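Local coordinates for attaching and effacing protein, pathogenesis factor (Escherichia coli, PDB 4E9L), which probably acts as a surface adhesin of the intimin/invasin family, this piece being part of its chain of immunoglobulin-like domains, at residues A291-V302 with T317-V328. Residues are numbered along the deposited sequence; the frame is centred on the assembly and turned at random.
Sequences AGEMSSANSTLV and TFTMKDAYGNPV
D322 turns its carboxylate to G292 with CG between its own backbone N and carbonyl carbon (chi1 72°). S299 sets OG beside its backbone N (chi1 -66°), where it meets K321. The D322 carboxylate ties the backbone at G292 to the type I turn D322-G325. Its OD2 accepts from G292 N at 2.7 Å through the anti lone pair. The syn lone pair of OD2 takes ND2 of N326, which also hydrogen-bonds to G264 O of the preceding domain. OD1 of D322 is gripped from opposite faces by Y324 N and N326 N, and the bond from Y324 forms an Asx turn. Four bonds, two to each oxygen, should fix the rotation of the carboxylate. N298 reaches the same turn through its amide: ND2 donates to D322 O at 2.9 Å, nearly in the amide plane. S299 OG bridges two backbones, accepting from K321 N at 3.0 Å and donating to S295 O. S295 N in turn bonds to K321 O. The M294 chain, bent at chi2 and chi3, crosses M320 at about a right angle. M294 CE lies 3.6 Å from M320 SD and, at the edge of the F318 ring, 3.8 Å from F318 CZ. L301 CD1 packs against F318 CB. The pairs T300–T319 and V302–T317 are hydrogen-bonded. On their face, one water links T300 OG1, T319 OG1 and T317 O. Strand 300-303 is the edge of a four-stranded antiparallel sheet, and backbone hydrogen bonds join F318 to Y362 and M320 to G360. The arrangement is the first beta hairpin of an immunoglobulin-like invasin domain, with its interdomain linker fastened to the turn after the second strand.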
# COMPACT_ATOMS: atom_id res chain seq x y z
N ALA A 291 20.53 -1.07 7.14
CA ALA A 291 21.26 0.20 7.27
C ALA A 291 20.88 1.21 6.20
O ALA A 291 20.52 0.83 5.07
CB ALA A 291 22.78 -0.04 7.28
N GLY A 292 20.96 2.49 6.54
CA GLY A 292 20.67 3.56 5.60
C GLY A 292 21.74 3.67 4.52
O GLY A 292 22.70 2.87 4.49
N GLU A 293 21.57 4.65 3.62
CA GLU A 293 22.54 4.97 2.57
C GLU A 293 23.89 5.19 3.27
O GLU A 293 23.93 5.80 4.34
CB GLU A 293 22.11 6.31 1.91
CG GLU A 293 22.90 6.70 0.66
CD GLU A 293 22.38 7.90 -0.13
OE1 GLU A 293 21.49 8.62 0.38
OE2 GLU A 293 22.88 8.12 -1.26
N MET A 294 24.98 4.70 2.68
CA MET A 294 26.28 4.89 3.33
C MET A 294 26.64 6.37 3.54
O MET A 294 26.26 7.24 2.75
CB MET A 294 27.39 4.06 2.68
CG MET A 294 27.97 4.63 1.42
SD MET A 294 29.46 5.61 1.75
CE MET A 294 30.45 4.42 2.62
N SER A 295 27.30 6.64 4.65
CA SER A 295 27.75 7.96 5.01
C SER A 295 29.28 7.94 4.90
O SER A 295 29.97 7.18 5.60
CB SER A 295 27.29 8.30 6.43
OG SER A 295 28.10 9.30 7.03
N SER A 296 29.81 8.76 4.00
CA SER A 296 31.26 8.81 3.82
C SER A 296 31.92 9.39 5.08
O SER A 296 32.97 8.91 5.48
CB SER A 296 31.64 9.59 2.57
OG SER A 296 31.13 10.91 2.68
N ALA A 297 31.24 10.33 5.78
CA ALA A 297 31.73 10.92 7.03
C ALA A 297 31.91 9.90 8.18
O ALA A 297 32.82 10.03 8.99
CB ALA A 297 30.79 12.04 7.48
N ASN A 298 31.06 8.86 8.23
CA ASN A 298 31.08 7.84 9.29
C ASN A 298 31.86 6.59 8.88
O ASN A 298 31.99 5.65 9.66
CB ASN A 298 29.64 7.46 9.67
CG ASN A 298 28.92 8.55 10.42
OD1 ASN A 298 29.52 9.51 10.89
ND2 ASN A 298 27.62 8.38 10.65
N SER A 299 32.34 6.57 7.65
CA SER A 299 33.05 5.41 7.12
C SER A 299 34.55 5.63 7.15
O SER A 299 34.98 6.79 7.18
CB SER A 299 32.53 5.10 5.72
OG SER A 299 31.17 4.70 5.81
N THR A 300 35.35 4.54 7.24
CA THR A 300 36.82 4.66 7.34
C THR A 300 37.54 3.65 6.45
O THR A 300 37.05 2.56 6.24
CB THR A 300 37.32 4.48 8.80
OG1 THR A 300 37.00 3.17 9.29
CG2 THR A 300 36.78 5.55 9.77
N LEU A 301 38.75 4.00 5.99
CA LEU A 301 39.61 3.13 5.22
C LEU A 301 41.01 3.23 5.82
O LEU A 301 41.53 4.33 5.95
CB LEU A 301 39.66 3.54 3.73
CG LEU A 301 40.57 2.64 2.85
CD1 LEU A 301 40.00 1.18 2.76
CD2 LEU A 301 40.75 3.22 1.47
N VAL A 302 41.59 2.09 6.20
CA VAL A 302 42.97 2.01 6.74
C VAL A 302 43.72 0.92 5.95
O VAL A 302 43.08 0.05 5.37
CB VAL A 302 43.02 1.73 8.28
CG1 VAL A 302 42.33 2.84 9.08
CG2 VAL A 302 42.41 0.37 8.64
N THR A 317 41.38 -2.21 5.03
CA THR A 317 40.21 -2.49 5.88
C THR A 317 39.26 -1.32 5.76
O THR A 317 39.58 -0.20 6.15
CB THR A 317 40.59 -2.81 7.35
OG1 THR A 317 41.46 -3.94 7.37
CG2 THR A 317 39.36 -3.15 8.21
N PHE A 318 38.09 -1.60 5.16
CA PHE A 318 37.07 -0.60 4.90
C PHE A 318 35.86 -0.84 5.80
O PHE A 318 35.26 -1.90 5.74
CB PHE A 318 36.71 -0.58 3.40
CG PHE A 318 35.55 0.32 3.05
CD1 PHE A 318 35.60 1.69 3.31
CD2 PHE A 318 34.39 -0.21 2.50
CE1 PHE A 318 34.51 2.51 3.01
CE2 PHE A 318 33.29 0.62 2.21
CZ PHE A 318 33.36 1.98 2.48
N THR A 319 35.56 0.15 6.70
CA THR A 319 34.44 0.06 7.65
C THR A 319 33.37 0.99 7.14
O THR A 319 33.60 2.18 7.00
CB THR A 319 34.89 0.42 9.07
OG1 THR A 319 35.85 -0.55 9.48
CG2 THR A 319 33.72 0.44 10.08
N MET A 320 32.22 0.43 6.82
CA MET A 320 31.16 1.22 6.24
C MET A 320 29.97 1.40 7.20
O MET A 320 29.42 0.42 7.71
CB MET A 320 30.75 0.59 4.91
CG MET A 320 29.57 1.22 4.26
SD MET A 320 29.49 0.95 2.48
CE MET A 320 29.39 -0.80 2.37
N LYS A 321 29.60 2.66 7.44
CA LYS A 321 28.45 2.98 8.28
C LYS A 321 27.47 3.94 7.57
O LYS A 321 27.88 4.67 6.66
CB LYS A 321 28.92 3.59 9.60
CG LYS A 321 29.57 2.59 10.55
CD LYS A 321 29.91 3.26 11.88
CE LYS A 321 30.77 2.38 12.76
NZ LYS A 321 32.19 2.45 12.36
N ASP A 322 26.22 3.97 8.05
CA ASP A 322 25.18 4.91 7.57
C ASP A 322 25.24 6.20 8.42
O ASP A 322 26.14 6.34 9.26
CB ASP A 322 23.79 4.23 7.53
CG ASP A 322 23.10 3.96 8.86
OD1 ASP A 322 23.64 4.36 9.91
OD2 ASP A 322 22.00 3.37 8.84
N ALA A 323 24.30 7.14 8.20
CA ALA A 323 24.26 8.43 8.91
C ALA A 323 23.98 8.32 10.40
O ALA A 323 24.24 9.27 11.15
CB ALA A 323 23.25 9.37 8.24
N TYR A 324 23.51 7.14 10.84
CA TYR A 324 23.17 6.85 12.23
C TYR A 324 24.23 6.02 12.95
O TYR A 324 24.07 5.75 14.13
CB TYR A 324 21.83 6.10 12.30
CG TYR A 324 20.72 6.77 11.52
CD1 TYR A 324 20.02 7.84 12.06
CD2 TYR A 324 20.36 6.31 10.26
CE1 TYR A 324 18.97 8.44 11.35
CE2 TYR A 324 19.33 6.91 9.54
CZ TYR A 324 18.63 7.97 10.10
OH TYR A 324 17.61 8.56 9.39
N GLY A 325 25.26 5.60 12.23
CA GLY A 325 26.32 4.75 12.77
C GLY A 325 26.05 3.27 12.59
O GLY A 325 26.81 2.45 13.10
N ASN A 326 24.94 2.89 11.87
CA ASN A 326 24.66 1.47 11.65
C ASN A 326 25.68 0.88 10.67
O ASN A 326 25.92 1.49 9.62
CB ASN A 326 23.25 1.24 11.08
CG ASN A 326 22.16 1.66 12.01
OD1 ASN A 326 22.07 1.21 13.16
ND2 ASN A 326 21.29 2.53 11.54
N PRO A 327 26.22 -0.32 10.95
CA PRO A 327 27.13 -0.95 9.97
C PRO A 327 26.40 -1.30 8.66
O PRO A 327 25.27 -1.80 8.69
CB PRO A 327 27.65 -2.20 10.70
CG PRO A 327 26.67 -2.48 11.77
CD PRO A 327 25.98 -1.18 12.13
N VAL A 328 27.00 -0.95 7.52
CA VAL A 328 26.41 -1.23 6.22
C VAL A 328 26.89 -2.61 5.75
O VAL A 328 28.03 -2.77 5.31
CB VAL A 328 26.59 -0.10 5.17
CG1 VAL A 328 25.97 -0.50 3.82
CG2 VAL A 328 25.99 1.21 5.68
O HOH W 1 22.30 6.96 6.11
O HOH W 2 33.79 3.96 10.52
O HOH W 3 38.36 0.58 8.47